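Local coordinates for Non-reducing end beta-L-arabinofuranosidase (Bacteroides thetaiotaomicron, PDB 5MQO), which probably hydrolyses glycosidic bonds in complex plant pectin, as a glycoside hydrolase of family GH127, at residues P286-Y291 with Q317-N322; Y291-H296 with T324-D329. One frame throughout, in Å; residues are numbered along the deposited sequence.

How the contacts relate
Contacts 1 and 2 are successive parts of one interface, their centres about 10 Å apart, in which the loop between helix 258-270 and helix 297-314 passes along helix 317-333. Along the chain the loop segments 286-291 and 291-296 come first, then helix 297-314, then 317-322 and 324-329, so loop and helix are followed in the same direction. Tyr291 belongs to both contacts, and Ile326 joins them further: its CD1 packs 3.7 Å from Gln290 O and also meets the Phe287 ring. Both lie within the GH127 catalytic domain, on the same side of the chain's centre, where they fix the loop to the second helix that follows it.

Contact 1 of 2, residues P286-Y291 with Q317-N322; sequences PFRDQY and QQLMKN
The side-chain amide of Asn322 reaches from the helix into the turn of 286-291, and ND2 gives hydrogen bonds to two backbone carbonyls there. Arg288 O lies 2.9 Å from Asn322 ND2 and close to the amide plane, while Gln290 O is 2.8 Å from the same nitrogen and tilted from that plane. Asn322 ND2 stands above both carbonyl planes. With CG anti to its own carbonyl carbon (chi1 -62°), CG lies on the loop side; the two bonds of ND2 help fix the amide's rotation.

A second amide braces the first. Gln318 NE2 bonds Asn322 OD1 at 2.8 Å, one helical turn away, and also donates to Tyr291 OH at 3.1 Å. The chain of Gln318 bends at chi2 (54°), which turns CD along the flank of the helix that faces the loop; NE2 lies between Asn322 OD1 and Tyr291 OH. The amide plane stands nearly perpendicular to the tyrosine ring. That ring also lies over Asn322: ND2 sits 3.4 Å above one face, offset toward the rim, while Lys321 O comes up at the ring edge.

Van der Waals packing is centred on Leu319. Its CD2 meets the edge of the Phe287 ring, 4.1 Å from CD2 of that residue, and packs over one face of the Arg288 guanidinium, 3.9 Å from Arg288 NH2. The guanidinium is held by salt bridges to Asp269 and Glu316. Phe287 CE2 also touches Asn322 CB at 3.8 Å, and the ring also packs on Leu303 and Val307 of helix 297-314.

The arrangement is a connecting loop bound by side chains to the N-terminal part of a neighbouring helix, within the helical catalytic domain that GH127 enzymes build as an (alpha/alpha)6 barrel.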
ATOM      1  N   PRO A 286       0.577   8.627 -25.922  1.00 52.27           N
ATOM      2  CA  PRO A 286      -0.460   9.212 -25.063  1.00 52.67           C
ATOM      3  C   PRO A 286      -1.067   8.259 -24.046  1.00 51.06           C
ATOM      4  O   PRO A 286      -1.020   7.063 -24.229  1.00 53.77           O
ATOM      5  CB  PRO A 286      -1.521   9.634 -26.075  1.00 53.08           C
ATOM      6  CG  PRO A 286      -0.703  10.006 -27.255  1.00 52.48           C
ATOM      7  CD  PRO A 286       0.317   8.933 -27.336  1.00 51.93           C
ATOM      8  N   PHE A 287      -1.652   8.786 -22.984  1.00 51.55           N
ATOM      9  CA  PHE A 287      -2.218   7.915 -21.968  1.00 50.68           C
ATOM     10  C   PHE A 287      -3.337   7.047 -22.505  1.00 50.48           C
ATOM     11  O   PHE A 287      -3.452   5.891 -22.117  1.00 50.10           O
ATOM     12  CB  PHE A 287      -2.683   8.644 -20.715  1.00 50.44           C
ATOM     13  CG  PHE A 287      -3.227   7.706 -19.695  1.00 52.20           C
ATOM     14  CD1 PHE A 287      -2.370   6.860 -19.000  1.00 54.20           C
ATOM     15  CD2 PHE A 287      -4.604   7.568 -19.507  1.00 52.76           C
ATOM     16  CE1 PHE A 287      -2.879   5.936 -18.072  1.00 56.17           C
ATOM     17  CE2 PHE A 287      -5.121   6.632 -18.616  1.00 52.42           C
ATOM     18  CZ  PHE A 287      -4.269   5.823 -17.892  1.00 53.92           C
ATOM     19  N   ARG A 288      -4.134   7.569 -23.425  1.00 53.25           N
ATOM     20  CA  ARG A 288      -5.326   6.834 -23.872  1.00 53.58           C
ATOM     21  C   ARG A 288      -4.997   5.648 -24.762  1.00 53.05           C
ATOM     22  O   ARG A 288      -5.846   4.792 -24.960  1.00 52.12           O
ATOM     23  CB  ARG A 288      -6.328   7.786 -24.514  1.00 53.61           C
ATOM     24  CG  ARG A 288      -6.816   8.820 -23.514  1.00 53.92           C
ATOM     25  CD  ARG A 288      -7.885   9.760 -24.067  1.00 54.90           C
ATOM     26  NE  ARG A 288      -8.497  10.552 -23.002  1.00 54.23           N
ATOM     27  CZ  ARG A 288      -7.899  11.560 -22.352  1.00 55.33           C
ATOM     28  NH1 ARG A 288      -6.641  11.959 -22.631  1.00 53.72           N
ATOM     29  NH2 ARG A 288      -8.568  12.190 -21.390  1.00 55.07           N
ATOM     30  N   ASP A 289      -3.759   5.586 -25.257  1.00 56.10           N
ATOM     31  CA  ASP A 289      -3.244   4.430 -26.019  1.00 57.92           C
ATOM     32  C   ASP A 289      -2.624   3.355 -25.140  1.00 54.82           C
ATOM     33  O   ASP A 289      -2.339   2.290 -25.632  1.00 57.28           O
ATOM     34  CB  ASP A 289      -2.207   4.873 -27.072  1.00 61.75           C
ATOM     35  CG  ASP A 289      -2.773   5.876 -28.075  1.00 66.78           C
ATOM     36  OD1 ASP A 289      -3.807   5.572 -28.712  1.00 68.96           O
ATOM     37  OD2 ASP A 289      -2.186   6.971 -28.226  1.00 71.46           O
ATOM     38  N   GLN A 290      -2.412   3.630 -23.857  1.00 53.70           N
ATOM     39  CA  GLN A 290      -1.764   2.699 -22.933  1.00 52.80           C
ATOM     40  C   GLN A 290      -2.762   1.749 -22.352  1.00 54.31           C
ATOM     41  O   GLN A 290      -3.683   2.188 -21.662  1.00 58.32           O
ATOM     42  CB  GLN A 290      -1.112   3.445 -21.775  1.00 52.27           C
ATOM     43  CG  GLN A 290       0.095   4.277 -22.181  1.00 52.74           C
ATOM     44  CD  GLN A 290       0.679   5.069 -21.018  1.00 51.43           C
ATOM     45  OE1 GLN A 290       0.783   4.582 -19.881  1.00 51.73           O
ATOM     46  NE2 GLN A 290       1.096   6.289 -21.312  1.00 51.64           N
ATOM     47  N   TYR A 291      -2.591   0.452 -22.608  1.00 54.15           N
ATOM     48  CA  TYR A 291      -3.459  -0.589 -22.026  1.00 53.66           C
ATOM     49  C   TYR A 291      -2.654  -1.628 -21.211  1.00 54.93           C
ATOM     50  O   TYR A 291      -3.165  -2.716 -20.890  1.00 52.47           O
ATOM     51  CB  TYR A 291      -4.270  -1.288 -23.135  1.00 51.90           C
ATOM     52  CG  TYR A 291      -5.241  -0.400 -23.841  1.00 51.38           C
ATOM     53  CD1 TYR A 291      -6.556  -0.233 -23.347  1.00 51.65           C
ATOM     54  CD2 TYR A 291      -4.875   0.292 -25.009  1.00 51.86           C
ATOM     55  CE1 TYR A 291      -7.486   0.581 -23.999  1.00 52.32           C
ATOM     56  CE2 TYR A 291      -5.795   1.138 -25.670  1.00 52.94           C
ATOM     57  CZ  TYR A 291      -7.102   1.276 -25.163  1.00 53.62           C
ATOM     58  OH  TYR A 291      -8.034   2.076 -25.790  1.00 53.39           O
ATOM     59  N   GLN A 317     -15.365   7.573 -19.744  1.00 60.69           N
ATOM     60  CA  GLN A 317     -15.258   6.122 -19.771  1.00 64.71           C
ATOM     61  C   GLN A 317     -13.921   5.593 -20.292  1.00 59.93           C
ATOM     62  O   GLN A 317     -13.424   4.598 -19.774  1.00 58.11           O
ATOM     63  CB  GLN A 317     -16.448   5.506 -20.521  1.00 73.41           C
ATOM     64  CG  GLN A 317     -17.735   5.578 -19.690  1.00 84.09           C
ATOM     65  CD  GLN A 317     -18.959   4.998 -20.401  1.00 92.46           C
ATOM     66  OE1 GLN A 317     -19.450   5.565 -21.397  1.00 95.52           O
ATOM     67  NE2 GLN A 317     -19.472   3.867 -19.883  1.00 92.20           N
ATOM     68  N   GLN A 318     -13.338   6.275 -21.279  1.00 57.40           N
ATOM     69  CA  GLN A 318     -12.115   5.794 -21.941  1.00 56.51           C
ATOM     70  C   GLN A 318     -11.018   5.587 -20.916  1.00 54.00           C
ATOM     71  O   GLN A 318     -10.396   4.555 -20.902  1.00 55.02           O
ATOM     72  CB  GLN A 318     -11.681   6.744 -23.066  1.00 56.67           C
ATOM     73  CG  GLN A 318     -10.328   6.448 -23.714  1.00 58.06           C
ATOM     74  CD  GLN A 318     -10.160   5.029 -24.246  1.00 58.65           C
ATOM     75  OE1 GLN A 318     -11.065   4.458 -24.855  1.00 60.00           O
ATOM     76  NE2 GLN A 318      -8.982   4.464 -24.033  1.00 57.52           N
ATOM     77  N   LEU A 319     -10.852   6.535 -20.010  1.00 51.99           N
ATOM     78  CA  LEU A 319      -9.918   6.382 -18.886  1.00 52.14           C
ATOM     79  C   LEU A 319     -10.066   5.047 -18.104  1.00 53.23           C
ATOM     80  O   LEU A 319      -9.077   4.385 -17.817  1.00 51.64           O
ATOM     81  CB  LEU A 319     -10.057   7.551 -17.921  1.00 49.92           C
ATOM     82  CG  LEU A 319      -9.854   8.921 -18.551  1.00 50.83           C
ATOM     83  CD1 LEU A 319     -10.153   9.989 -17.532  1.00 51.71           C
ATOM     84  CD2 LEU A 319      -8.444   9.077 -19.094  1.00 51.53           C
ATOM     85  N   MET A 320     -11.297   4.655 -17.784  1.00 55.39           N
ATOM     86  CA  MET A 320     -11.571   3.371 -17.117  1.00 54.93           C
ATOM     87  C   MET A 320     -11.325   2.185 -18.054  1.00 54.03           C
ATOM     88  O   MET A 320     -11.037   1.096 -17.591  1.00 51.91           O
ATOM     89  CB  MET A 320     -13.007   3.351 -16.578  1.00 56.59           C
ATOM     90  CG  MET A 320     -13.320   2.290 -15.517  1.00 58.90           C
ATOM     91  SD  MET A 320     -12.473   2.308 -13.917  1.00 59.93           S
ATOM     92  CE  MET A 320     -11.967   4.028 -13.788  1.00 56.85           C
ATOM     93  N   LYS A 321     -11.438   2.382 -19.364  1.00 56.38           N
ATOM     94  CA  LYS A 321     -10.994   1.342 -20.317  1.00 59.10           C
ATOM     95  C   LYS A 321      -9.473   1.103 -20.214  1.00 55.64           C
ATOM     96  O   LYS A 321      -9.026  -0.031 -20.249  1.00 53.59           O
ATOM     97  CB  LYS A 321     -11.420   1.666 -21.766  1.00 64.83           C
ATOM     98  CG  LYS A 321     -12.351   0.624 -22.395  1.00 72.85           C
ATOM     99  CD  LYS A 321     -13.442   1.185 -23.326  1.00 77.50           C
ATOM    100  CE  LYS A 321     -14.568   0.150 -23.480  1.00 81.65           C
ATOM    101  NZ  LYS A 321     -15.365   0.312 -24.729  1.00 84.75           N
ATOM    102  N   ASN A 322      -8.710   2.181 -20.064  1.00 52.32           N
ATOM    103  CA  ASN A 322      -7.282   2.095 -19.852  1.00 51.09           C
ATOM    104  C   ASN A 322      -6.988   1.561 -18.479  1.00 49.48           C
ATOM    105  O   ASN A 322      -6.205   0.635 -18.342  1.00 51.21           O
ATOM    106  CB  ASN A 322      -6.604   3.449 -20.047  1.00 50.12           C
ATOM    107  CG  ASN A 322      -6.778   3.981 -21.462  1.00 49.19           C
ATOM    108  OD1 ASN A 322      -7.525   4.921 -21.680  1.00 48.17           O
ATOM    109  ND2 ASN A 322      -6.096   3.365 -22.431  1.00 48.55           N
TER

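Contact 2 of 2, residues Y291-H296 with T324-D329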
ATOM      1  N   TYR A 291      -2.591   0.452 -22.608  1.00 54.15           N
ATOM      2  CA  TYR A 291      -3.459  -0.589 -22.026  1.00 53.66           C
ATOM      3  C   TYR A 291      -2.654  -1.628 -21.211  1.00 54.93           C
ATOM      4  O   TYR A 291      -3.165  -2.716 -20.890  1.00 52.47           O
ATOM      5  CB  TYR A 291      -4.270  -1.288 -23.135  1.00 51.90           C
ATOM      6  CG  TYR A 291      -5.241  -0.400 -23.841  1.00 51.38           C
ATOM      7  CD1 TYR A 291      -6.556  -0.233 -23.347  1.00 51.65           C
ATOM      8  CD2 TYR A 291      -4.875   0.292 -25.009  1.00 51.86           C
ATOM      9  CE1 TYR A 291      -7.486   0.581 -23.999  1.00 52.32           C
ATOM     10  CE2 TYR A 291      -5.795   1.138 -25.670  1.00 52.94           C
ATOM     11  CZ  TYR A 291      -7.102   1.276 -25.163  1.00 53.62           C
ATOM     12  OH  TYR A 291      -8.034   2.076 -25.790  1.00 53.39           O
ATOM     13  N   ARG A 292      -1.410  -1.277 -20.869  1.00 57.37           N
ATOM     14  CA  ARG A 292      -0.517  -2.142 -20.126  1.00 58.64           C
ATOM     15  C   ARG A 292       0.358  -1.299 -19.151  1.00 55.65           C
ATOM     16  O   ARG A 292       0.567  -0.087 -19.354  1.00 55.79           O
ATOM     17  CB  ARG A 292       0.305  -2.959 -21.138  1.00 64.76           C
ATOM     18  CG  ARG A 292      -0.510  -4.014 -21.901  1.00 74.36           C
ATOM     19  CD  ARG A 292       0.330  -4.804 -22.910  1.00 86.18           C
ATOM     20  NE  ARG A 292      -0.233  -6.114 -23.331  1.00 97.20           N
ATOM     21  CZ  ARG A 292       0.391  -7.005 -24.135  1.00105.03           C
ATOM     22  NH1 ARG A 292       1.604  -6.750 -24.641  1.00106.59           N
ATOM     23  NH2 ARG A 292      -0.192  -8.177 -24.438  1.00105.24           N
ATOM     24  N   ALA A 293       0.837  -1.933 -18.080  1.00 53.80           N
ATOM     25  CA  ALA A 293       1.795  -1.307 -17.149  1.00 52.66           C
ATOM     26  C   ALA A 293       3.136  -1.197 -17.817  1.00 53.03           C
ATOM     27  O   ALA A 293       3.494  -2.085 -18.572  1.00 54.44           O
ATOM     28  CB  ALA A 293       1.931  -2.124 -15.879  1.00 51.52           C
ATOM     29  N   MET A 294       3.919  -0.167 -17.493  1.00 54.06           N
ATOM     30  CA  MET A 294       5.054   0.168 -18.328  1.00 55.33           C
ATOM     31  C   MET A 294       6.462   0.258 -17.754  1.00 58.04           C
ATOM     32  O   MET A 294       7.356  -0.545 -18.151  1.00 62.69           O
ATOM     33  CB  MET A 294       4.744   1.470 -19.014  1.00 58.43           C
ATOM     34  CG  MET A 294       5.455   1.610 -20.337  1.00 58.66           C
ATOM     35  SD  MET A 294       4.432   2.569 -21.424  1.00 59.95           S
ATOM     36  CE  MET A 294       3.293   1.367 -22.139  1.00 59.36           C
ATOM     37  N   GLY A 295       6.735   1.257 -16.919  1.00 55.87           N
ATOM     38  CA  GLY A 295       8.176   1.593 -16.718  1.00 55.89           C
ATOM     39  C   GLY A 295       8.609   1.613 -15.280  1.00 53.77           C
ATOM     40  O   GLY A 295       8.394   0.649 -14.584  1.00 53.59           O
ATOM     41  N   HIS A 296       9.230   2.708 -14.854  1.00 52.11           N
ATOM     42  CA  HIS A 296       9.477   2.980 -13.439  1.00 52.62           C
ATOM     43  C   HIS A 296       8.167   2.819 -12.618  1.00 51.57           C
ATOM     44  O   HIS A 296       7.225   3.579 -12.823  1.00 50.79           O
ATOM     45  CB  HIS A 296      10.023   4.400 -13.297  1.00 53.89           C
ATOM     46  CG  HIS A 296      10.518   4.733 -11.927  1.00 56.95           C
ATOM     47  ND1 HIS A 296      11.833   5.041 -11.670  1.00 61.60           N
ATOM     48  CD2 HIS A 296       9.878   4.828 -10.746  1.00 58.97           C
ATOM     49  CE1 HIS A 296      11.987   5.293 -10.385  1.00 62.73           C
ATOM     50  NE2 HIS A 296      10.811   5.172  -9.802  1.00 62.77           N
ATOM     51  N   THR A 324      -8.649  -0.244 -16.343  1.00 49.90           N
ATOM     52  CA  THR A 324      -8.971  -1.681 -16.114  1.00 48.00           C
ATOM     53  C   THR A 324      -8.080  -2.682 -16.865  1.00 45.58           C
ATOM     54  O   THR A 324      -7.809  -3.699 -16.316  1.00 46.21           O
ATOM     55  CB  THR A 324     -10.480  -2.030 -16.271  1.00 47.00           C
ATOM     56  OG1 THR A 324     -10.956  -1.645 -17.552  1.00 50.76           O
ATOM     57  CG2 THR A 324     -11.282  -1.281 -15.296  1.00 46.43           C
ATOM     58  N   SER A 325      -7.576  -2.421 -18.058  1.00 45.90           N
ATOM     59  CA  SER A 325      -6.587  -3.376 -18.614  1.00 49.35           C
ATOM     60  C   SER A 325      -5.192  -3.208 -17.998  1.00 47.95           C
ATOM     61  O   SER A 325      -4.433  -4.166 -17.945  1.00 46.50           O
ATOM     62  CB  SER A 325      -6.538  -3.448 -20.166  1.00 51.65           C
ATOM     63  OG  SER A 325      -6.587  -2.163 -20.709  1.00 54.66           O
ATOM     64  N   ILE A 326      -4.863  -2.005 -17.539  1.00 48.40           N
ATOM     65  CA  ILE A 326      -3.589  -1.770 -16.843  1.00 47.84           C
ATOM     66  C   ILE A 326      -3.631  -2.486 -15.474  1.00 48.01           C
ATOM     67  O   ILE A 326      -2.656  -3.131 -15.075  1.00 48.03           O
ATOM     68  CB  ILE A 326      -3.283  -0.250 -16.683  1.00 46.10           C
ATOM     69  CG1 ILE A 326      -3.085   0.375 -18.041  1.00 46.22           C
ATOM     70  CG2 ILE A 326      -2.001  -0.000 -15.889  1.00 45.96           C
ATOM     71  CD1 ILE A 326      -2.929   1.882 -18.008  1.00 47.31           C
ATOM     72  N   TRP A 327      -4.748  -2.360 -14.760  1.00 47.07           N
ATOM     73  CA  TRP A 327      -4.871  -2.996 -13.453  1.00 46.94           C
ATOM     74  C   TRP A 327      -4.725  -4.479 -13.692  1.00 47.55           C
ATOM     75  O   TRP A 327      -3.905  -5.133 -13.077  1.00 48.04           O
ATOM     76  CB  TRP A 327      -6.210  -2.668 -12.770  1.00 45.41           C
ATOM     77  CG  TRP A 327      -6.421  -3.410 -11.495  1.00 43.45           C
ATOM     78  CD1 TRP A 327      -5.993  -3.049 -10.259  1.00 43.37           C
ATOM     79  CD2 TRP A 327      -7.111  -4.651 -11.337  1.00 44.46           C
ATOM     80  NE1 TRP A 327      -6.361  -4.003  -9.327  1.00 43.67           N
ATOM     81  CE2 TRP A 327      -7.050  -4.998  -9.971  1.00 44.95           C
ATOM     82  CE3 TRP A 327      -7.776  -5.515 -12.222  1.00 46.01           C
ATOM     83  CZ2 TRP A 327      -7.647  -6.185  -9.465  1.00 45.62           C
ATOM     84  CZ3 TRP A 327      -8.366  -6.700 -11.715  1.00 45.65           C
ATOM     85  CH2 TRP A 327      -8.292  -7.017 -10.352  1.00 45.50           C
ATOM     86  N   ASN A 328      -5.496  -4.972 -14.641  1.00 48.31           N
ATOM     87  CA  ASN A 328      -5.468  -6.352 -15.034  1.00 50.48           C
ATOM     88  C   ASN A 328      -4.066  -6.863 -15.369  1.00 47.64           C
ATOM     89  O   ASN A 328      -3.691  -7.930 -14.934  1.00 48.05           O
ATOM     90  CB  ASN A 328      -6.389  -6.541 -16.248  1.00 54.46           C
ATOM     91  CG  ASN A 328      -6.727  -7.986 -16.498  1.00 57.86           C
ATOM     92  OD1 ASN A 328      -6.019  -8.693 -17.243  1.00 54.20           O
ATOM     93  ND2 ASN A 328      -7.813  -8.452 -15.851  1.00 60.87           N
ATOM     94  N   ASP A 329      -3.311  -6.092 -16.144  1.00 48.70           N
ATOM     95  CA  ASP A 329      -1.922  -6.423 -16.544  1.00 47.55           C
ATOM     96  C   ASP A 329      -0.995  -6.587 -15.330  1.00 48.06           C
ATOM     97  O   ASP A 329      -0.319  -7.599 -15.165  1.00 50.26           O
ATOM     98  CB  ASP A 329      -1.348  -5.322 -17.443  1.00 46.97           C
ATOM     99  CG  ASP A 329       0.030  -5.679 -17.983  1.00 48.34           C
ATOM    100  OD1 ASP A 329       0.293  -6.889 -18.163  1.00 48.20           O
ATOM    101  OD2 ASP A 329       0.850  -4.762 -18.227  1.00 47.85           O
TER
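Asp329 extends from the helix toward the backbone of Arg292 and Ala293. Its CB lies 4.1 Å from Ala293 N, and with CG anti to its own backbone N (chi1 -175°) the carboxylate carbon is carried nearer to the loop. At the tip, OD2 accepts the Ala293 N-H at 2.8 Å through its anti lone pair, with an N-H...O angle of 146°. The same oxygen touches Arg292 CB at 3.5 Å and Ala293 CB at 3.7 Å, so it is set against the bases of two consecutive side chains as well as the amide between them. OD2 has a further partner in Lys334, and OD1 forms a salt bridge with Arg333. These positive groups would be expected to favour the charged form of this buried carboxylate. Arg292 adds no salt bridge to Asp329: its extended chain crosses the aspartate at about a right angle, and its NE remains 5.3 Å from Asp329 OD1.

One turn earlier, Ile326 supplies the apolar part of the contact. Its CG1 rests 3.7 Å from Arg292 N, beside the Tyr291-Arg292 peptide, and its CG2 faces Ala293. At the preceding residue, Ser325 OG lies in plane at the edge of the Tyr291 ring, 3.3 Å from CD1; its hydrogen bond to Tyr291 O is weak, and Lys321 O competes for the same proton.

The loop thus lies against one side of helix 317-333 just before helix 297-314 begins, with His296 as the N-cap residue. Tyr304 of that next helix packs on both Ala293 and Ile326, so loop, helix 297-314 and helix 317-333 meet at this point, while Trp327, whose CB is directed away from the loop, packs on Lys403 and Leu407 of helix 402-416.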